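Local coordinates for putative nucleoprotein (Infectious salmon anemia virus, PDB 4EWC) that encapsidates the negative-strand viral RNA, shields it from nucleases and forms the ribonucleoprotein that serves as template for transcription and replication, at the interface of chains A and B. Numbering follows the deposited sequence. Chains: chain A/B, Putative nucleoprotein.

Contact 1: the interface of chains A and B. Residues chain A 374, 377, 381, 553, 556-557; chain B 533, 536-537.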
# COMPACT_ATOMS: atom_id res chain seq x y z
N THR A 374 -20.07 -16.91 11.84
CA THR A 374 -20.67 -16.03 10.85
C THR A 374 -20.67 -14.60 11.38
O THR A 374 -20.26 -13.68 10.69
CB THR A 374 -22.14 -16.43 10.56
OG1 THR A 374 -22.23 -17.83 10.31
CG2 THR A 374 -22.68 -15.64 9.37
N THR A 377 -17.19 -13.13 11.50
CA THR A 377 -16.76 -12.81 10.14
C THR A 377 -17.43 -11.53 9.65
O THR A 377 -16.79 -10.70 9.01
CB THR A 377 -17.09 -13.94 9.15
OG1 THR A 377 -16.36 -15.11 9.52
CG2 THR A 377 -16.73 -13.53 7.74
N ILE A 381 -16.21 -7.61 8.13
CA ILE A 381 -16.77 -6.84 7.04
C ILE A 381 -17.35 -5.47 7.49
O ILE A 381 -17.10 -4.44 6.86
CB ILE A 381 -17.89 -7.64 6.33
CG1 ILE A 381 -17.33 -8.93 5.73
CG2 ILE A 381 -18.58 -6.78 5.25
CD1 ILE A 381 -18.42 -9.96 5.42
N VAL A 553 -26.21 -16.38 5.41
CA VAL A 553 -24.86 -16.61 4.89
C VAL A 553 -24.73 -16.21 3.43
O VAL A 553 -23.82 -15.45 3.06
CB VAL A 553 -24.45 -18.09 5.03
CG1 VAL A 553 -23.12 -18.34 4.32
CG2 VAL A 553 -24.37 -18.49 6.50
N ILE A 556 -24.86 -12.32 3.02
CA ILE A 556 -23.61 -11.75 3.51
C ILE A 556 -22.49 -11.94 2.50
O ILE A 556 -21.74 -11.01 2.19
CB ILE A 556 -23.19 -12.41 4.82
CG1 ILE A 556 -24.34 -12.43 5.81
CG2 ILE A 556 -22.01 -11.67 5.42
CD1 ILE A 556 -24.00 -13.08 7.12
N LEU A 557 -22.39 -13.16 1.98
CA LEU A 557 -21.35 -13.49 1.02
C LEU A 557 -21.50 -12.67 -0.27
O LEU A 557 -20.51 -12.19 -0.83
CB LEU A 557 -21.37 -14.98 0.72
CG LEU A 557 -20.38 -15.45 -0.34
CD1 LEU A 557 -18.95 -15.16 0.08
CD2 LEU A 557 -20.60 -16.93 -0.60
N ILE B 533 -12.63 -14.00 3.15
CA ILE B 533 -13.93 -13.85 3.74
C ILE B 533 -14.90 -14.89 3.17
O ILE B 533 -15.82 -15.35 3.85
CB ILE B 533 -14.48 -12.41 3.51
CG1 ILE B 533 -13.63 -11.37 4.27
CG2 ILE B 533 -15.95 -12.31 3.88
CD1 ILE B 533 -13.81 -11.38 5.77
N MSE B 536 -13.94 -18.27 4.71
CA MSE B 536 -14.48 -18.29 6.07
C MSE B 536 -16.00 -18.50 6.14
O MSE B 536 -16.49 -19.00 7.14
CB MSE B 536 -14.08 -17.00 6.79
CG MSE B 536 -12.59 -16.89 6.97
SE MSE B 536 -12.09 -15.27 7.90
CE MSE B 536 -12.75 -15.77 9.69
N LEU B 537 -16.73 -18.16 5.09
CA LEU B 537 -18.18 -18.34 5.10
C LEU B 537 -18.71 -19.57 4.36
O LEU B 537 -17.96 -20.51 4.07
CB LEU B 537 -18.89 -17.08 4.58
CG LEU B 537 -18.71 -15.77 5.36
CD1 LEU B 537 -19.25 -14.61 4.55
CD2 LEU B 537 -19.38 -15.85 6.73
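B:Leu537 is set between two helices of chain A, against A:Thr377 on one helix and A:Val553, A:Ile556 and A:Leu557 on the other. It buries more surface here than any other residue of the patch. CB of B:Leu537 faces CG1 of A:Val553 at 4.4 Å. The next atom, CG, turns to the other helix and rests on the methyl CG2 of A:Thr377. There the chain forks. The CD1 methyl of B:Leu537 goes to helix 550-564, where it meets CG2 of A:Ile556 at 4.1 Å; these two side chains cross at about a right angle. The same methyl also faces the backbone CA of A:Leu557. The CD2 methyl goes to helix 369-381, with CD2 of B:Leu537 3.7 Å from CG2 of A:Thr377. It also approaches CG2 of A:Thr374, one turn earlier. B:Leu537 thus touches one helix with each branch.

A:Thr377 shows two different sides to chain B. Its hydroxyl OG1 lies beside the backbone N (chi1 -64°), which leaves the CG2 methyl opposite that N, facing the leucine. OG1 faces B:Met536, a selenomethionine. The bend at chi3 (71°) of B:Met536 brings its terminal CE to 3.7 Å from OG1 of A:Thr377. Further along the helix, CD1 of A:Ile381 meets the branch methyl CG2 of B:Ile533 at 3.7 Å. The other arm of B:Ile533, ending in CD1, points towards CG2 of A:Thr377. The contacts are mainly packing of methyl groups, so shape and apolar burial probably do most of the holding here.

The site is part of the two-fold symmetric interface of the deposited pair, which may or may not be the biological one. Chain A supplies residues of helices 369-381 and 550-564. Chain B supplies helix 530-536 and the residue just past its C-terminal end, B:Leu537.

Contact 2: the interface of chains A and B. Residues chain A 579-582; chain B 470, 473, 591.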
# COMPACT_ATOMS: atom_id res chain seq x y z
N SER A 579 -5.82 15.29 0.63
CA SER A 579 -5.26 14.37 -0.37
C SER A 579 -5.84 12.98 -0.34
O SER A 579 -5.81 12.31 0.69
CB SER A 579 -3.74 14.24 -0.21
OG SER A 579 -3.19 13.84 -1.43
N ALA A 580 -6.32 12.51 -1.48
CA ALA A 580 -6.88 11.15 -1.55
C ALA A 580 -5.83 10.04 -1.49
O ALA A 580 -4.77 10.13 -2.14
CB ALA A 580 -7.73 11.00 -2.80
N ILE A 581 -6.11 9.01 -0.70
CA ILE A 581 -5.37 7.74 -0.75
C ILE A 581 -6.35 6.59 -0.84
O ILE A 581 -7.53 6.77 -0.54
CB ILE A 581 -4.46 7.51 0.49
CG1 ILE A 581 -5.29 7.26 1.75
CG2 ILE A 581 -3.46 8.65 0.68
CD1 ILE A 581 -4.53 6.58 2.86
N VAL A 582 -5.86 5.43 -1.26
CA VAL A 582 -6.66 4.20 -1.29
C VAL A 582 -6.37 3.32 -0.08
O VAL A 582 -5.22 2.99 0.22
CB VAL A 582 -6.36 3.34 -2.55
CG1 VAL A 582 -6.88 1.91 -2.36
CG2 VAL A 582 -6.95 3.97 -3.79
N TYR B 470 0.58 7.67 -6.26
CA TYR B 470 -0.65 7.96 -7.00
C TYR B 470 -0.46 8.91 -8.18
O TYR B 470 0.05 10.02 -8.03
CB TYR B 470 -1.77 8.47 -6.09
CG TYR B 470 -2.07 7.56 -4.92
CD1 TYR B 470 -2.87 6.45 -5.08
CD2 TYR B 470 -1.55 7.84 -3.66
CE1 TYR B 470 -3.14 5.62 -4.01
CE2 TYR B 470 -1.83 7.03 -2.59
CZ TYR B 470 -2.62 5.91 -2.78
OH TYR B 470 -2.89 5.09 -1.72
N ASN B 473 -2.07 12.38 -7.74
CA ASN B 473 -1.27 13.42 -7.08
C ASN B 473 -0.24 14.08 -8.02
O ASN B 473 0.42 15.05 -7.66
CB ASN B 473 -0.55 12.85 -5.86
CG ASN B 473 -1.51 12.51 -4.72
OD1 ASN B 473 -2.60 13.09 -4.64
ND2 ASN B 473 -1.11 11.58 -3.85
N ILE B 591 -6.53 5.65 -8.29
CA ILE B 591 -7.43 6.77 -8.06
C ILE B 591 -7.66 7.50 -9.38
O ILE B 591 -6.70 7.92 -10.04
CB ILE B 591 -6.84 7.76 -7.04
CG1 ILE B 591 -6.70 7.13 -5.65
CG2 ILE B 591 -7.70 9.01 -6.99
CD1 ILE B 591 -6.11 8.08 -4.60
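Residues A:Ser579 to A:Val582 run in extended strand geometry, and B:Tyr470, B:Asn473 and B:Ile591 lie against this stretch. The backbone N of A:Val582 donates a nearly straight hydrogen bond (165° at H) of 3.0 Å to the phenol OH of B:Tyr470. The bond ties the tip of the tyrosine to the strand's main chain. Because it uses the main chain, this bond by itself probably says little about the side chain at that position.

The ring crosses the strand at a slant, with one face turned to it. CG2 of A:Ile581 lies 4.0 Å from CE2 of B:Tyr470, above the ring plane near its rim; CA of A:Ile581 lies over CZ on the same face. The carbonyl O of A:Ala580 sits 4.2 Å above the ring plane of B:Tyr470, displaced towards the rim.

B:Ile591 packs beside the tyrosine against the same strand. Its chain is fully extended (chi2 of 180°), which carries CD1 out to the strand. There CD1 of B:Ile591 packs on the CB methyl of A:Ala580 at 3.8 Å. Further back, CG1 of B:Ile591 touches CG2 of A:Val582 at 3.7 Å, and these two side chains pass in opposite directions. At the other end, the hydroxyl OG of A:Ser579 comes to 3.3 Å from the amide oxygen OD1 of B:Asn473. This is a polar approach rather than a clear bond.

Strand 577-583 follows strand 568-574 after a short turn, near the C-terminal end of the chain. Across from it, chain B offers B:Tyr470, short 3-10 helix 471-473 and the C-terminal loop holding B:Ile591.

Contact 1 and contact 2 have centres about 29 Å apart and share no residue. Both belong to one two-fold symmetric interface, so each has a twin with the chains exchanged. Contact 1 brings helix 530-536 and the loop residue after it against two helices of chain A, whereas contact 2 sets a strand against loops and a short 3-10 helix. In chain A, helix 550-564 of contact 1 leads through strand 568-574 to strand 577-583 of contact 2. This one C-terminal stretch therefore meets chain B at two separate levels, which probably limits rocking of the subunits in this pair. The structure alone does not show whether this pairing occurs in the ribonucleoprotein.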